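Putative phosphomethylpyrimidine kinase (Bacteroides thetaiotaomicron, PDB 3MBH) binds pyridoxal and probably phosphorylates it with ATP, as a member of the ribokinase-like kinases. Local coordinates at residues D59-M64 / I92-D97. Sequence-based numbering, arbitrary orientation.
Sequences DLTDEM and IQIVSD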
loop_
_atom_site.group_PDB
_atom_site.type_symbol
_atom_site.label_atom_id
_atom_site.label_comp_id
_atom_site.label_asym_id
_atom_site.label_seq_id
_atom_site.Cartn_x
_atom_site.Cartn_y
_atom_site.Cartn_z
ATOM N N ASP A 59 -10.989 2.121 40.806
ATOM C CA ASP A 59 -10.499 3.498 40.764
ATOM C C ASP A 59 -9.014 3.412 40.959
ATOM O O ASP A 59 -8.573 2.881 41.962
ATOM C CB ASP A 59 -11.138 4.274 41.955
ATOM C CG ASP A 59 -10.592 5.725 42.122
ATOM O OD1 ASP A 59 -9.828 6.252 41.287
ATOM O OD2 ASP A 59 -10.991 6.369 43.120
ATOM N N LEU A 60 -8.230 3.940 40.043
ATOM C CA LEU A 60 -6.762 3.867 40.201
ATOM C C LEU A 60 -6.095 5.188 40.684
ATOM O O LEU A 60 -4.848 5.350 40.541
ATOM C CB LEU A 60 -6.107 3.370 38.910
ATOM C CG LEU A 60 -6.424 1.927 38.461
ATOM C CD1 LEU A 60 -5.811 1.730 37.072
ATOM C CD2 LEU A 60 -5.908 0.905 39.472
ATOM N N THR A 61 -6.907 6.091 41.255
ATOM C CA THR A 61 -6.446 7.409 41.704
ATOM C C THR A 61 -5.175 7.289 42.528
ATOM O O THR A 61 -4.208 7.995 42.268
ATOM C CB THR A 61 -7.510 8.167 42.550
ATOM O OG1 THR A 61 -8.713 8.301 41.776
ATOM C CG2 THR A 61 -7.000 9.595 43.054
ATOM N N ASP A 62 -5.181 6.386 43.502
ATOM C CA ASP A 62 -4.036 6.296 44.360
ATOM C C ASP A 62 -2.794 5.609 43.780
ATOM O O ASP A 62 -1.711 5.749 44.349
ATOM C CB ASP A 62 -4.439 5.700 45.672
ATOM C CG ASP A 62 -5.472 6.578 46.395
ATOM O OD1 ASP A 62 -5.296 7.814 46.422
ATOM O OD2 ASP A 62 -6.472 6.016 46.900
ATOM N N GLU A 63 -2.923 4.920 42.652
ATOM C CA GLU A 63 -1.743 4.378 41.987
ATOM C C GLU A 63 -1.062 5.407 41.079
ATOM O O GLU A 63 0.139 5.306 40.830
ATOM C CB GLU A 63 -2.105 3.155 41.185
ATOM C CG GLU A 63 -0.919 2.278 40.795
ATOM C CD GLU A 63 -0.149 1.689 41.997
ATOM O OE1 GLU A 63 -0.733 1.557 43.097
ATOM O OE2 GLU A 63 1.052 1.356 41.824
HETATM N N MSE A 64 -1.808 6.388 40.597
HETATM C CA MSE A 64 -1.297 7.336 39.610
HETATM C C MSE A 64 -0.085 8.144 40.124
HETATM O O MSE A 64 0.923 8.261 39.430
HETATM C CB MSE A 64 -2.428 8.262 39.099
HETATM C CG MSE A 64 -3.481 7.539 38.240
HETATM SE SE MSE A 64 -5.101 8.538 37.832
HETATM C CE MSE A 64 -5.243 9.377 39.524
ATOM N N ILE A 92 -8.359 15.146 38.963
ATOM C CA ILE A 92 -8.157 16.361 38.181
ATOM C C ILE A 92 -6.880 17.080 38.622
ATOM O O ILE A 92 -6.043 17.421 37.803
ATOM C CB ILE A 92 -9.350 17.286 38.148
ATOM C CG1 ILE A 92 -10.355 16.766 37.101
ATOM C CG2 ILE A 92 -8.858 18.746 37.782
ATOM C CD1 ILE A 92 -11.203 15.480 37.566
ATOM N N GLN A 93 -6.675 17.197 39.913
ATOM C CA GLN A 93 -5.513 17.942 40.405
ATOM C C GLN A 93 -4.207 17.172 40.236
ATOM O O GLN A 93 -3.165 17.746 39.987
ATOM C CB GLN A 93 -5.714 18.376 41.849
ATOM C CG GLN A 93 -6.426 19.689 42.004
ATOM C CD GLN A 93 -5.724 20.897 41.292
ATOM O OE1 GLN A 93 -4.489 21.061 41.313
ATOM N NE2 GLN A 93 -6.532 21.709 40.651
ATOM N N ILE A 94 -4.279 15.872 40.386
ATOM C CA ILE A 94 -3.126 14.986 40.101
ATOM C C ILE A 94 -2.702 15.138 38.650
ATOM O O ILE A 94 -1.506 15.275 38.318
ATOM C CB ILE A 94 -3.412 13.505 40.431
ATOM C CG1 ILE A 94 -3.654 13.369 41.932
ATOM C CG2 ILE A 94 -2.224 12.624 39.961
ATOM C CD1 ILE A 94 -4.293 12.036 42.397
ATOM N N VAL A 95 -3.690 15.156 37.781
ATOM C CA VAL A 95 -3.428 15.255 36.359
ATOM C C VAL A 95 -2.953 16.662 36.004
ATOM O O VAL A 95 -2.048 16.798 35.212
ATOM C CB VAL A 95 -4.647 14.835 35.543
ATOM C CG1 VAL A 95 -4.406 15.090 34.062
ATOM C CG2 VAL A 95 -4.928 13.308 35.796
ATOM N N SER A 96 -3.548 17.690 36.602
ATOM C CA SER A 96 -3.074 19.056 36.385
ATOM C C SER A 96 -1.592 19.212 36.755
ATOM O O SER A 96 -0.813 19.831 36.015
ATOM C CB SER A 96 -3.936 20.052 37.156
ATOM O OG SER A 96 -5.301 19.857 36.857
ATOM N N ASP A 97 -1.203 18.645 37.890
ATOM C CA ASP A 97 0.212 18.654 38.327
ATOM C C ASP A 97 1.124 17.872 37.401
ATOM O O ASP A 97 2.267 18.268 37.193
ATOM C CB ASP A 97 0.347 18.109 39.753
ATOM C CG ASP A 97 -0.116 19.111 40.797
ATOM O OD1 ASP A 97 -0.241 20.294 40.445
ATOM O OD2 ASP A 97 -0.369 18.730 41.960
#
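T61 OG1, on the side chain whose methyl meets I94, is gripped by several groups: S88 OG and Q91 NE2 hydrogen-bond to it, and D59 OD1 lies so close that the exact length of that bond is doubtful. The same D59 OD1 accepts a hydrogen bond from T61 N, two residues on, at 2.9 Å with an N-H...O angle of 153°, which makes an Asx turn; the donor stands well above the carboxylate plane. D59 OD2 makes a salt bridge with R90, so the carboxylate ties the turn to the residues just before helix 91-102.

With the hydroxyl held beside its own backbone N (chi1 -57°), T61 directs CG2 at the helix, where it meets I94 CD1 at 3.7 Å. I94 is extended at its outer bond (chi2 166°), which carries CD1 across to the turn. The selenomethionine M64 crosses the isoleucine at about a right angle, its CE 4.0 Å from I94 CD1; this second contact is less certain, because M64 was deposited in two conformers. No hydrogen bond joins the two segments, and about 140 Å² is buried between them, both sides summed. I94 also packs on P65 and I68 of helix 64-73.

The contact lies away from the pyridoxal pocket, the side chain of M64 being about 13 Å from the ligand. It sets the loop leading into helix 64-73, and that helix's first residue, against helix 91-102 in a ribokinase-like fold, with an Asx turn leading out of strand 57-59.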